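Local coordinates for methylmalonyl-CoA epimerase, mitochondrial (Homo sapiens, PDB 3RMU), which catalyses the interconversion of (R)- and (S)-methylmalonyl-CoA in mitochondrial propionyl-CoA metabolism and binds a cobalt ion, at residues L6-L16 and N51-P59; H79-I88 and G126-A134. All coordinates share one frame; numbering follows the deposited sequence.

In the fold
Contacts 1 and 2 illustrate how a vicinal oxygen chelate fold builds one metal site from two similar strand pairs. Each joins neighbouring parallel strands of a single mixed sheet, and both are largely buried, with exposed residues confined to their ends; strands 3-12 and 77-85 run antiparallel side by side and join the two pairs, and the centres of the two contacts lie about 14 Å apart. Contact 1 gives the cobalt one ligand, H8, and its E55 holds one of the metal's waters firmly and a second only weakly; contact 2 gives it two, H80 and E130. On the opposite sheet face both turn apolar side chains toward helices or the second subunit. Their far ends differ: an imidazole closes contact 1, a carboxamide contact 2.

Contact 1 of 2, residues L6-L16 and N51-P59; sequences LNHVAIAVPDL and NTKMELLHP. With CO (cobalt (II) ion), chain E.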
ATOM      1  N   LEU A   6       7.099   6.825   4.509  1.00 13.76           N
ATOM      2  CA  LEU A   6       6.727   5.958   3.407  1.00 12.97           C
ATOM      3  C   LEU A   6       7.104   6.669   2.124  1.00 12.97           C
ATOM      4  O   LEU A   6       6.546   7.693   1.788  1.00 18.46           O
ATOM      5  CB  LEU A   6       5.236   5.621   3.425  1.00 14.70           C
ATOM      6  CG  LEU A   6       4.791   4.690   2.289  1.00 18.82           C
ATOM      7  CD1 LEU A   6       5.040   3.318   2.772  1.00 17.04           C
ATOM      8  CD2 LEU A   6       3.319   4.924   1.967  1.00 26.29           C
ATOM      9  N   ASN A   7       8.086   6.126   1.426  1.00 13.79           N
ATOM     10  CA  ASN A   7       8.540   6.623   0.139  1.00 13.55           C
ATOM     11  C   ASN A   7       7.530   6.295  -0.986  1.00 18.28           C
ATOM     12  O   ASN A   7       7.145   7.164  -1.730  1.00 18.38           O
ATOM     13  CB  ASN A   7       9.934   6.081  -0.140  1.00 16.40           C
ATOM     14  CG  ASN A   7      10.486   6.551  -1.437  1.00 23.03           C
ATOM     15  OD1 ASN A   7      10.102   6.087  -2.513  1.00 26.06           O
ATOM     16  ND2 ASN A   7      11.418   7.498  -1.352  1.00 26.92           N
ATOM     17  N   HIS A   8       7.068   5.057  -1.086  1.00 13.39           N
ATOM     18  CA  HIS A   8       6.060   4.710  -2.081  1.00 15.31           C
ATOM     19  C   HIS A   8       5.274   3.483  -1.691  1.00 15.35           C
ATOM     20  O   HIS A   8       5.738   2.683  -0.851  1.00 17.30           O
ATOM     21  CB  HIS A   8       6.680   4.503  -3.501  1.00 15.94           C
ATOM     22  CG  HIS A   8       7.771   3.462  -3.613  1.00 18.27           C
ATOM     23  ND1 HIS A   8       9.105   3.775  -3.505  1.00 18.08           N
ATOM     24  CD2 HIS A   8       7.730   2.153  -4.014  1.00 17.09           C
ATOM     25  CE1 HIS A   8       9.834   2.687  -3.732  1.00 22.65           C
ATOM     26  NE2 HIS A   8       9.019   1.681  -4.024  1.00 15.19           N
ATOM     27  N   VAL A   9       4.092   3.366  -2.290  1.00 12.11           N
ATOM     28  CA  VAL A   9       3.350   2.114  -2.322  1.00 14.99           C
ATOM     29  C   VAL A   9       3.466   1.681  -3.756  1.00 14.01           C
ATOM     30  O   VAL A   9       3.194   2.481  -4.644  1.00 15.67           O
ATOM     31  CB  VAL A   9       1.887   2.270  -1.904  1.00 19.65           C
ATOM     32  CG1 VAL A   9       1.138   0.955  -2.133  1.00 23.10           C
ATOM     33  CG2 VAL A   9       1.817   2.606  -0.475  1.00 31.33           C
ATOM     34  N   ALA A  10       3.892   0.444  -4.010  1.00 16.06           N
ATOM     35  CA  ALA A  10       4.086  -0.063  -5.389  1.00 16.59           C
ATOM     36  C   ALA A  10       2.871  -0.931  -5.747  1.00 16.65           C
ATOM     37  O   ALA A  10       2.505  -1.816  -4.987  1.00 19.24           O
ATOM     38  CB  ALA A  10       5.318  -0.992  -5.502  1.00 16.62           C
ATOM     39  N   ILE A  11       2.287  -0.650  -6.896  1.00 16.22           N
ATOM     40  CA  ILE A  11       1.140  -1.418  -7.436  1.00 20.74           C
ATOM     41  C   ILE A  11       1.551  -2.008  -8.763  1.00 23.04           C
ATOM     42  O   ILE A  11       1.987  -1.269  -9.648  1.00 21.24           O
ATOM     43  CB  ILE A  11      -0.124  -0.506  -7.682  1.00 18.48           C
ATOM     44  CG1 ILE A  11      -0.472   0.372  -6.484  1.00 25.31           C
ATOM     45  CG2 ILE A  11      -1.340  -1.372  -8.167  1.00 19.37           C
ATOM     46  CD1 ILE A  11      -0.706  -0.293  -5.208  1.00 26.83           C
ATOM     47  N   ALA A  12       1.433  -3.341  -8.911  1.00 17.34           N
ATOM     48  CA  ALA A  12       1.634  -4.003 -10.167  1.00 25.19           C
ATOM     49  C   ALA A  12       0.341  -3.936 -10.977  1.00 24.56           C
ATOM     50  O   ALA A  12      -0.751  -4.171 -10.453  1.00 24.15           O
ATOM     51  CB  ALA A  12       2.044  -5.452  -9.938  1.00 20.28           C
ATOM     52  N   VAL A  13       0.450  -3.526 -12.231  1.00 26.67           N
ATOM     53  CA  VAL A  13      -0.732  -3.409 -13.094  1.00 26.08           C
ATOM     54  C   VAL A  13      -0.480  -4.123 -14.380  1.00 27.98           C
ATOM     55  O   VAL A  13       0.651  -4.129 -14.888  1.00 27.74           O
ATOM     56  CB  VAL A  13      -1.098  -1.945 -13.347  1.00 27.97           C
ATOM     57  CG1 VAL A  13      -1.454  -1.255 -12.007  1.00 22.56           C
ATOM     58  CG2 VAL A  13      -0.006  -1.193 -14.084  1.00 20.35           C
ATOM     59  N   PRO A  14      -1.533  -4.735 -14.947  1.00 28.12           N
ATOM     60  CA  PRO A  14      -1.373  -5.473 -16.199  1.00 35.70           C
ATOM     61  C   PRO A  14      -1.339  -4.537 -17.396  1.00 33.01           C
ATOM     62  O   PRO A  14      -0.950  -4.936 -18.472  1.00 31.88           O
ATOM     63  CB  PRO A  14      -2.611  -6.351 -16.233  1.00 36.50           C
ATOM     64  CG  PRO A  14      -3.629  -5.573 -15.450  1.00 27.35           C
ATOM     65  CD  PRO A  14      -2.877  -4.898 -14.365  1.00 31.90           C
ATOM     66  N   ASP A  15      -1.717  -3.276 -17.208  1.00 28.18           N
ATOM     67  CA  ASP A  15      -1.688  -2.345 -18.318  1.00 32.03           C
ATOM     68  C   ASP A  15      -1.275  -1.005 -17.787  1.00 29.99           C
ATOM     69  O   ASP A  15      -2.072  -0.309 -17.177  1.00 27.90           O
ATOM     70  CB  ASP A  15      -3.071  -2.276 -19.001  1.00 34.55           C
ATOM     71  CG  ASP A  15      -3.049  -1.484 -20.294  1.00 41.70           C
ATOM     72  OD1 ASP A  15      -2.482  -0.377 -20.324  1.00 34.14           O
ATOM     73  OD2 ASP A  15      -3.609  -1.971 -21.296  1.00 58.22           O
ATOM     74  N   LEU A  16      -0.027  -0.633 -18.010  1.00 26.99           N
ATOM     75  CA  LEU A  16       0.479   0.582 -17.353  1.00 29.08           C
ATOM     76  C   LEU A  16      -0.233   1.859 -17.843  1.00 27.64           C
ATOM     77  O   LEU A  16      -0.587   2.736 -17.041  1.00 21.39           O
ATOM     78  CB  LEU A  16       1.986   0.703 -17.547  1.00 30.14           C
ATOM     79  CG  LEU A  16       2.730   1.806 -16.798  1.00 25.77           C
ATOM     80  CD1 LEU A  16       2.380   1.805 -15.315  1.00 21.23           C
ATOM     81  CD2 LEU A  16       4.258   1.630 -16.988  1.00 25.47           C
ATOM     82  N   ASN A  51       2.170  13.787  -0.261  1.00 19.58           N
ATOM     83  CA  ASN A  51       2.827  13.249   0.922  1.00 18.37           C
ATOM     84  C   ASN A  51       3.697  12.012   0.632  1.00 14.54           C
ATOM     85  O   ASN A  51       4.575  11.691   1.413  1.00 16.93           O
ATOM     86  CB  ASN A  51       1.836  12.981   2.093  1.00 14.85           C
ATOM     87  CG  ASN A  51       0.786  11.883   1.794  1.00 19.01           C
ATOM     88  OD1 ASN A  51       0.316  11.752   0.683  1.00 13.55           O
ATOM     89  ND2 ASN A  51       0.343  11.195   2.833  1.00 17.29           N
ATOM     90  N   THR A  52       3.373  11.314  -0.451  1.00 16.82           N
ATOM     91  CA  THR A  52       4.052  10.104  -0.867  1.00 18.32           C
ATOM     92  C   THR A  52       3.684   9.850  -2.331  1.00 14.64           C
ATOM     93  O   THR A  52       2.879  10.605  -2.931  1.00 16.78           O
ATOM     94  CB  THR A  52       3.649   8.910   0.027  1.00 18.51           C
ATOM     95  OG1 THR A  52       4.546   7.817  -0.201  1.00 19.89           O
ATOM     96  CG2 THR A  52       2.171   8.471  -0.222  1.00 18.49           C
ATOM     97  N   LYS A  53       4.223   8.790  -2.889  1.00 18.67           N
ATOM     98  CA  LYS A  53       3.875   8.378  -4.229  1.00 15.54           C
ATOM     99  C   LYS A  53       3.424   6.956  -4.325  1.00 20.39           C
ATOM    100  O   LYS A  53       3.783   6.120  -3.500  1.00 17.58           O
ATOM    101  CB  LYS A  53       5.113   8.478  -5.117  1.00 22.22           C
ATOM    102  CG  LYS A  53       5.619   9.825  -5.161  1.00 24.49           C
ATOM    103  CD  LYS A  53       6.750  10.036  -6.074  1.00 34.49           C
ATOM    104  CE  LYS A  53       6.735  11.457  -6.529  1.00 43.95           C
ATOM    105  NZ  LYS A  53       8.014  12.058  -6.169  1.00 37.65           N
ATOM    106  N   MET A  54       2.623   6.709  -5.356  1.00 16.74           N
ATOM    107  CA  MET A  54       2.300   5.370  -5.778  0.50 17.43           C
ATOM    108  C   MET A  54       3.188   5.110  -6.981  1.00 19.19           C
ATOM    109  O   MET A  54       3.317   5.964  -7.851  1.00 23.70           O
ATOM    110  CB  MET A  54       0.831   5.233  -6.191  0.50 19.93           C
ATOM    111  CG  MET A  54      -0.192   5.620  -5.153  0.50 19.82           C
ATOM    112  SD  MET A  54      -1.891   5.563  -5.791  0.50 23.12           S
ATOM    113  CE  MET A  54      -2.094   3.829  -6.188  0.50 16.46           C
ATOM    114  N   GLU A  55       3.806   3.942  -7.037  1.00 17.18           N
ATOM    115  CA  GLU A  55       4.620   3.573  -8.205  1.00 15.45           C
ATOM    116  C   GLU A  55       3.811   2.492  -8.870  1.00 16.16           C
ATOM    117  O   GLU A  55       3.634   1.401  -8.307  1.00 23.61           O
ATOM    118  CB  GLU A  55       5.996   3.062  -7.841  1.00 14.80           C
ATOM    119  CG  GLU A  55       6.870   4.178  -7.166  1.00 17.89           C
ATOM    120  CD  GLU A  55       8.358   3.862  -7.072  1.00 14.47           C
ATOM    121  OE1 GLU A  55       8.783   2.778  -7.545  1.00 24.60           O
ATOM    122  OE2 GLU A  55       9.084   4.743  -6.519  1.00 24.27           O
ATOM    123  N   LEU A  56       3.268   2.811 -10.047  1.00 17.68           N
ATOM    124  CA  LEU A  56       2.563   1.816 -10.848  1.00 16.93           C
ATOM    125  C   LEU A  56       3.590   1.089 -11.730  1.00 16.69           C
ATOM    126  O   LEU A  56       4.342   1.711 -12.482  1.00 16.10           O
ATOM    127  CB  LEU A  56       1.486   2.495 -11.722  1.00 21.11           C
ATOM    128  CG  LEU A  56       0.486   3.453 -11.074  1.00 24.16           C
ATOM    129  CD1 LEU A  56      -0.407   4.131 -12.144  1.00 17.38           C
ATOM    130  CD2 LEU A  56      -0.354   2.714 -10.059  1.00 22.96           C
ATOM    131  N   LEU A  57       3.594  -0.245 -11.688  1.00 18.23           N
ATOM    132  CA  LEU A  57       4.702  -1.016 -12.237  1.00 18.77           C
ATOM    133  C   LEU A  57       4.147  -2.008 -13.228  1.00 16.14           C
ATOM    134  O   LEU A  57       3.111  -2.602 -12.958  1.00 19.82           O
ATOM    135  CB  LEU A  57       5.394  -1.819 -11.132  1.00 18.38           C
ATOM    136  CG  LEU A  57       6.062  -0.992 -10.020  1.00 16.05           C
ATOM    137  CD1 LEU A  57       6.684  -1.945  -8.966  1.00 20.50           C
ATOM    138  CD2 LEU A  57       7.098  -0.070 -10.618  1.00 22.71           C
ATOM    139  N   HIS A  58       4.856  -2.164 -14.340  1.00 21.29           N
ATOM    140  CA  HIS A  58       4.553  -3.207 -15.330  1.00 23.92           C
ATOM    141  C   HIS A  58       5.853  -3.841 -15.821  1.00 22.69           C
ATOM    142  O   HIS A  58       6.854  -3.141 -15.975  1.00 24.14           O
ATOM    143  CB  HIS A  58       3.760  -2.619 -16.500  1.00 28.55           C
ATOM    144  CG  HIS A  58       3.263  -3.655 -17.452  1.00 28.57           C
ATOM    145  ND1 HIS A  58       2.153  -4.430 -17.191  1.00 32.52           N
ATOM    146  CD2 HIS A  58       3.750  -4.077 -18.640  1.00 35.19           C
ATOM    147  CE1 HIS A  58       1.968  -5.273 -18.193  1.00 37.12           C
ATOM    148  NE2 HIS A  58       2.917  -5.071 -19.089  1.00 35.34           N
ATOM    149  N   PRO A  59       5.863  -5.171 -16.048  1.00 22.66           N
ATOM    150  CA  PRO A  59       7.061  -5.853 -16.516  1.00 25.36           C
ATOM    151  C   PRO A  59       7.688  -5.234 -17.747  1.00 25.39           C
ATOM    152  O   PRO A  59       6.982  -4.789 -18.674  1.00 30.59           O
ATOM    153  CB  PRO A  59       6.563  -7.268 -16.869  1.00 28.22           C
ATOM    154  CG  PRO A  59       5.375  -7.456 -15.988  1.00 25.94           C
ATOM    155  CD  PRO A  59       4.737  -6.112 -15.902  1.00 29.57           C
TER
HETATM  156 CO    CO E   1       9.830  -0.024  -4.701  1.00 20.78          CO
HETATM  157  O   HOH W   1       8.675   7.000  -5.224  1.00 28.21           O
HETATM  158  O   HOH W   2      11.395   1.097  -6.070  1.00 33.99           O
HETATM  159  O   HOH W   3       8.753   0.241  -6.754  1.00 29.24           O
HETATM  160  O   HOH W   4      11.293  -1.157  -6.108  1.00 28.81           O
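H8 and E55 lie on the metal-lined face of two parallel strands, part of the βαβββ topology of the vicinal oxygen chelate fold. The carboxylate stacks over one face of the imidazole, the two planes only 13° apart, with E55 OE2 3.2 Å from H8 ND1, above the ring and at an angle too poor for a hydrogen bond. That N-H instead points within the ring plane to N7 OD1 (2.7 Å), which fixes the ring's rotation and directs NE2 at the cobalt, 2.0 Å away. With chi1 at 57°, CG of H8 sits between its backbone N and carbonyl carbon, and the ring lies on the face that carries E55. E55 binds no metal directly: its OE1 accepts from cobalt-bound water 3 at 2.7 Å, and H112 holds OE2.

The reverse face is apolar. L56 CD2 meets I11 CB, and in one of two M54 conformers CE lies against I11 CG1; Y23 of helix 16-26 packs on L56. L16, just inside that helix, reaches back with CD1 to L56 CB (3.8 Å). At the strand ends, H58 ND1 donates to V13 O at 2.8 Å, almost straight at 175° and in the ring plane.

Contact 2 of 2, residues H79-I88 and G126-A134; sequences HHICIEVDNI and GVLVELEQA. With CO (cobalt (II) ion), chain E.
I81 and V129 begin a run of parallel pairing that continues through V85 and Q133, the short strand axes approaching to 4.5 Å at 34°. Backbone bonds zigzag between the strands: I81 N gives to L128 O, E130 N to I81 O, I83 N to E130 O, and so on until A134 N reaches V85 O. Just before this ladder, H79 and H80 form a classic beta bulge opposite A10 of strand 3-12, and water 5 bridges H79 O and L128 N.

The two imidazoles of the bulge are hydrogen-bonded to each other. H80 ND1 donates to H79 ND1 at 3.1 Å, in the plane of both rings and practically straight (179°), so H80 is oriented from behind while its NE2 binds cobalt at 2.0 Å. Beyond CG the E130 chain is extended, and OE1 meets the metal at 1.9 Å; its carboxylate is turned 67° from the H80 ring. H8 supplies the third protein ligand and three waters complete the sphere, the metal centre of a vicinal oxygen chelate enzyme. C82 packs beside this glutamate, with SG 3.8 Å from E130 CD. L128 lies alongside H79, pointing the same way, its CD2 against CE1.

On the other face, the I81 and V127 side chains cross at about a right angle, CD1 against CG1; V85 and L131 do likewise, with V85 CG1 3.9 Å from L131 CD2. M54 and Y23 of the second subunit pack on I81 and V129, carrying this apolar layer into the dimer interface. At the far end, the Q133 chain bends beyond CB toward the start of helix 88-97. I88 N donates to Q133 OE1 at 3.1 Å, approaching from above the amide plane, and I88 CD1 reaches L131 O.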
ATOM      1  N   HIS A  79       1.930  -4.503  -4.484  1.00 23.82           N
ATOM      2  CA  HIS A  79       3.090  -5.381  -4.566  1.00 23.58           C
ATOM      3  C   HIS A  79       4.038  -5.156  -3.366  1.00 22.43           C
ATOM      4  O   HIS A  79       4.504  -6.123  -2.775  1.00 22.28           O
ATOM      5  CB  HIS A  79       3.828  -5.192  -5.887  1.00 21.09           C
ATOM      6  CG  HIS A  79       4.976  -6.123  -6.053  1.00 25.44           C
ATOM      7  ND1 HIS A  79       6.277  -5.769  -5.788  1.00 23.86           N
ATOM      8  CD2 HIS A  79       5.014  -7.416  -6.466  1.00 29.40           C
ATOM      9  CE1 HIS A  79       7.064  -6.809  -5.980  1.00 29.55           C
ATOM     10  NE2 HIS A  79       6.322  -7.820  -6.400  1.00 28.73           N
ATOM     11  N   HIS A  80       4.375  -3.905  -3.020  1.00 19.68           N
ATOM     12  CA  HIS A  80       5.241  -3.666  -1.846  1.00 18.06           C
ATOM     13  C   HIS A  80       5.017  -2.274  -1.278  1.00 19.82           C
ATOM     14  O   HIS A  80       4.426  -1.430  -1.941  1.00 17.30           O
ATOM     15  CB  HIS A  80       6.754  -3.912  -2.117  1.00 15.70           C
ATOM     16  CG  HIS A  80       7.424  -2.991  -3.108  1.00 16.35           C
ATOM     17  ND1 HIS A  80       7.514  -3.288  -4.450  1.00 22.06           N
ATOM     18  CD2 HIS A  80       8.111  -1.822  -2.939  1.00 21.22           C
ATOM     19  CE1 HIS A  80       8.199  -2.338  -5.065  1.00 16.62           C
ATOM     20  NE2 HIS A  80       8.581  -1.435  -4.178  1.00 20.95           N
ATOM     21  N   ILE A  81       5.517  -2.042  -0.075  1.00 16.77           N
ATOM     22  CA  ILE A  81       5.639  -0.677   0.460  1.00 19.45           C
ATOM     23  C   ILE A  81       7.112  -0.375   0.629  1.00 19.76           C
ATOM     24  O   ILE A  81       7.910  -1.271   0.936  1.00 23.43           O
ATOM     25  CB  ILE A  81       4.880  -0.528   1.773  1.00 19.47           C
ATOM     26  CG1 ILE A  81       5.323  -1.577   2.823  1.00 22.52           C
ATOM     27  CG2 ILE A  81       3.349  -0.671   1.515  1.00 23.68           C
ATOM     28  CD1 ILE A  81       4.724  -1.340   4.242  1.00 29.33           C
ATOM     29  N   CYS A  82       7.498   0.880   0.454  1.00 18.46           N
ATOM     30  CA  CYS A  82       8.863   1.230   0.612  1.00 14.88           C
ATOM     31  C   CYS A  82       8.989   2.269   1.706  1.00 19.25           C
ATOM     32  O   CYS A  82       8.389   3.339   1.625  1.00 15.65           O
ATOM     33  CB  CYS A  82       9.472   1.748  -0.681  1.00 16.65           C
ATOM     34  SG  CYS A  82      11.146   2.388  -0.476  1.00 20.41           S
ATOM     35  N   ILE A  83       9.751   1.923   2.733  1.00 17.57           N
ATOM     36  CA  ILE A  83       9.979   2.818   3.864  1.00 16.28           C
ATOM     37  C   ILE A  83      11.454   3.254   3.933  1.00 18.07           C
ATOM     38  O   ILE A  83      12.396   2.457   3.751  1.00 17.29           O
ATOM     39  CB  ILE A  83       9.520   2.166   5.212  1.00 15.16           C
ATOM     40  CG1 ILE A  83       8.102   1.609   5.116  1.00 17.58           C
ATOM     41  CG2 ILE A  83       9.612   3.174   6.413  1.00 16.01           C
ATOM     42  CD1 ILE A  83       7.647   0.870   6.383  1.00 17.87           C
ATOM     43  N   GLU A  84      11.662   4.533   4.212  1.00 14.39           N
ATOM     44  CA  GLU A  84      13.006   5.061   4.283  1.00 18.02           C
ATOM     45  C   GLU A  84      13.681   4.732   5.602  1.00 21.00           C
ATOM     46  O   GLU A  84      13.035   4.586   6.638  1.00 19.15           O
ATOM     47  CB  GLU A  84      13.016   6.568   4.037  1.00 22.35           C
ATOM     48  CG  GLU A  84      12.565   6.868   2.616  1.00 29.53           C
ATOM     49  CD  GLU A  84      12.535   8.324   2.281  1.00 31.34           C
ATOM     50  OE1 GLU A  84      12.965   9.151   3.110  1.00 28.85           O
ATOM     51  OE2 GLU A  84      12.064   8.644   1.175  1.00 31.54           O
ATOM     52  N   VAL A  85      14.995   4.603   5.550  1.00 19.94           N
ATOM     53  CA  VAL A  85      15.785   4.421   6.751  1.00 19.81           C
ATOM     54  C   VAL A  85      16.988   5.345   6.647  1.00 23.19           C
ATOM     55  O   VAL A  85      17.404   5.701   5.547  1.00 21.27           O
ATOM     56  CB  VAL A  85      16.261   2.945   6.962  1.00 19.65           C
ATOM     57  CG1 VAL A  85      15.066   2.000   7.147  1.00 20.38           C
ATOM     58  CG2 VAL A  85      17.170   2.477   5.814  1.00 20.82           C
ATOM     59  N   ASP A  86      17.556   5.758   7.771  1.00 26.42           N
ATOM     60  CA  ASP A  86      18.676   6.707   7.644  1.00 31.34           C
ATOM     61  C   ASP A  86      19.998   6.043   7.246  1.00 30.16           C
ATOM     62  O   ASP A  86      20.847   6.695   6.666  1.00 34.48           O
ATOM     63  CB  ASP A  86      18.841   7.631   8.869  1.00 36.23           C
ATOM     64  CG  ASP A  86      19.117   6.879  10.133  1.00 45.64           C
ATOM     65  OD1 ASP A  86      19.092   5.629  10.090  1.00 62.28           O
ATOM     66  OD2 ASP A  86      19.345   7.523  11.184  1.00 77.52           O
ATOM     67  N   ASN A  87      20.175   4.764   7.549  1.00 25.77           N
ATOM     68  CA  ASN A  87      21.411   4.073   7.211  1.00 29.39           C
ATOM     69  C   ASN A  87      21.108   2.637   6.879  1.00 26.84           C
ATOM     70  O   ASN A  87      20.911   1.828   7.771  1.00 25.81           O
ATOM     71  CB  ASN A  87      22.417   4.164   8.354  1.00 32.59           C
ATOM     72  CG  ASN A  87      23.797   3.627   7.984  1.00 39.16           C
ATOM     73  OD1 ASN A  87      23.935   2.641   7.248  1.00 34.03           O
ATOM     74  ND2 ASN A  87      24.820   4.248   8.531  1.00 53.34           N
ATOM     75  N   ILE A  88      21.126   2.331   5.588  1.00 26.72           N
ATOM     76  CA  ILE A  88      20.801   1.005   5.092  1.00 28.55           C
ATOM     77  C   ILE A  88      21.751  -0.107   5.637  1.00 27.73           C
ATOM     78  O   ILE A  88      21.320  -1.225   5.940  1.00 27.85           O
ATOM     79  CB  ILE A  88      20.758   1.032   3.558  1.00 30.45           C
ATOM     80  CG1 ILE A  88      20.027  -0.194   3.001  1.00 37.19           C
ATOM     81  CG2 ILE A  88      22.126   1.187   2.952  1.00 35.26           C
ATOM     82  CD1 ILE A  88      18.584  -0.039   3.091  1.00 29.50           C
ATOM     83  N   GLY A 126       2.825  -8.938   7.438  1.00 53.56           N
ATOM     84  CA  GLY A 126       1.752  -8.897   6.431  1.00 51.53           C
ATOM     85  C   GLY A 126       2.052  -8.509   4.971  1.00 51.64           C
ATOM     86  O   GLY A 126       1.240  -8.822   4.104  1.00 53.92           O
ATOM     87  N   VAL A 127       3.185  -7.846   4.685  1.00 42.36           N
ATOM     88  CA  VAL A 127       3.484  -7.305   3.344  1.00 37.21           C
ATOM     89  C   VAL A 127       4.971  -7.413   2.942  1.00 34.41           C
ATOM     90  O   VAL A 127       5.841  -7.479   3.819  1.00 37.45           O
ATOM     91  CB  VAL A 127       3.107  -5.803   3.303  1.00 38.68           C
ATOM     92  CG1 VAL A 127       3.968  -5.005   4.268  1.00 36.86           C
ATOM     93  CG2 VAL A 127       3.257  -5.246   1.922  1.00 46.27           C
ATOM     94  N   LEU A 128       5.278  -7.355   1.635  1.00 27.83           N
ATOM     95  CA  LEU A 128       6.671  -7.158   1.179  1.00 21.04           C
ATOM     96  C   LEU A 128       7.115  -5.740   1.448  1.00 24.66           C
ATOM     97  O   LEU A 128       6.515  -4.787   0.944  1.00 22.05           O
ATOM     98  CB  LEU A 128       6.844  -7.524  -0.295  1.00 29.58           C
ATOM     99  CG  LEU A 128       8.205  -7.224  -0.932  1.00 28.35           C
ATOM    100  CD1 LEU A 128       9.316  -8.106  -0.353  1.00 36.43           C
ATOM    101  CD2 LEU A 128       8.141  -7.456  -2.445  1.00 30.34           C
ATOM    102  N   VAL A 129       8.166  -5.602   2.237  1.00 22.20           N
ATOM    103  CA  VAL A 129       8.661  -4.296   2.647  1.00 18.63           C
ATOM    104  C   VAL A 129      10.044  -4.043   2.053  1.00 22.76           C
ATOM    105  O   VAL A 129      10.955  -4.851   2.210  1.00 23.06           O
ATOM    106  CB  VAL A 129       8.711  -4.139   4.157  1.00 22.43           C
ATOM    107  CG1 VAL A 129       9.315  -2.765   4.528  1.00 19.49           C
ATOM    108  CG2 VAL A 129       7.299  -4.342   4.802  1.00 24.76           C
ATOM    109  N   GLU A 130      10.173  -2.917   1.348  1.00 15.26           N
ATOM    110  CA  GLU A 130      11.471  -2.460   0.784  1.00 15.62           C
ATOM    111  C   GLU A 130      11.926  -1.362   1.729  1.00 18.37           C
ATOM    112  O   GLU A 130      11.129  -0.509   2.123  1.00 21.88           O
ATOM    113  CB  GLU A 130      11.190  -1.890  -0.605  1.00 18.34           C
ATOM    114  CG  GLU A 130      12.324  -1.171  -1.312  1.00 24.10           C
ATOM    115  CD  GLU A 130      11.943  -0.625  -2.702  1.00 18.96           C
ATOM    116  OE1 GLU A 130      10.738  -0.425  -3.130  1.00 22.01           O
ATOM    117  OE2 GLU A 130      12.955  -0.415  -3.430  1.00 28.69           O
ATOM    118  N   LEU A 131      13.157  -1.438   2.180  1.00 16.35           N
ATOM    119  CA  LEU A 131      13.783  -0.387   2.992  1.00 16.28           C
ATOM    120  C   LEU A 131      14.813   0.309   2.124  1.00 20.35           C
ATOM    121  O   LEU A 131      15.614  -0.334   1.454  1.00 17.93           O
ATOM    122  CB  LEU A 131      14.463  -0.942   4.233  1.00 19.01           C
ATOM    123  CG  LEU A 131      13.531  -1.609   5.264  1.00 20.81           C
ATOM    124  CD1 LEU A 131      14.332  -2.206   6.426  1.00 22.19           C
ATOM    125  CD2 LEU A 131      12.477  -0.595   5.754  1.00 18.81           C
ATOM    126  N   GLU A 132      14.788   1.638   2.150  1.00 21.88           N
ATOM    127  CA  GLU A 132      15.620   2.410   1.243  1.00 23.88           C
ATOM    128  C   GLU A 132      16.294   3.509   1.984  1.00 22.07           C
ATOM    129  O   GLU A 132      15.704   4.185   2.817  1.00 21.42           O
ATOM    130  CB  GLU A 132      14.779   2.959   0.068  1.00 21.54           C
ATOM    131  CG  GLU A 132      15.589   3.870  -0.871  1.00 27.65           C
ATOM    132  CD  GLU A 132      14.824   4.293  -2.130  1.00 39.22           C
ATOM    133  OE1 GLU A 132      14.850   3.574  -3.153  1.00 44.00           O
ATOM    134  OE2 GLU A 132      14.201   5.356  -2.102  1.00 29.10           O
ATOM    135  N   GLN A 133      17.568   3.681   1.686  1.00 22.89           N
ATOM    136  CA  GLN A 133      18.368   4.691   2.307  1.00 29.00           C
ATOM    137  C   GLN A 133      17.764   6.077   2.078  1.00 34.11           C
ATOM    138  O   GLN A 133      17.543   6.459   0.932  1.00 35.20           O
ATOM    139  CB  GLN A 133      19.774   4.609   1.681  1.00 33.95           C
ATOM    140  CG  GLN A 133      20.709   5.685   2.105  1.00 39.73           C
ATOM    141  CD  GLN A 133      21.165   5.519   3.510  1.00 45.85           C
ATOM    142  OE1 GLN A 133      22.040   4.696   3.802  1.00 44.05           O
ATOM    143  NE2 GLN A 133      20.605   6.319   4.399  1.00 58.56           N
ATOM    144  N   ALA A 134      17.538   6.828   3.160  1.00 37.50           N
ATOM    145  CA  ALA A 134      17.050   8.214   3.060  1.00 45.10           C
ATOM    146  C   ALA A 134      18.051   9.095   2.318  1.00 52.60           C
ATOM    147  O   ALA A 134      17.949   9.290   1.107  1.00 54.42           O
ATOM    148  CB  ALA A 134      16.775   8.800   4.453  1.00 48.39           C
ATOM    149  OXT ALA A 134      18.997   9.639   2.906  1.00 56.72           O
TER
HETATM  150 CO    CO E   1       9.830  -0.024  -4.701  1.00 20.78          CO
HETATM  151  O   HOH W   5       3.330  -7.589  -0.516  1.00 45.43           O
HETATM  152  O   HOH W   4      11.293  -1.157  -6.108  1.00 28.81           O
HETATM  153  O   HOH W   2      11.395   1.097  -6.070  1.00 33.99           O
HETATM  154  O   HOH W   3       8.753   0.241  -6.754  1.00 29.24           O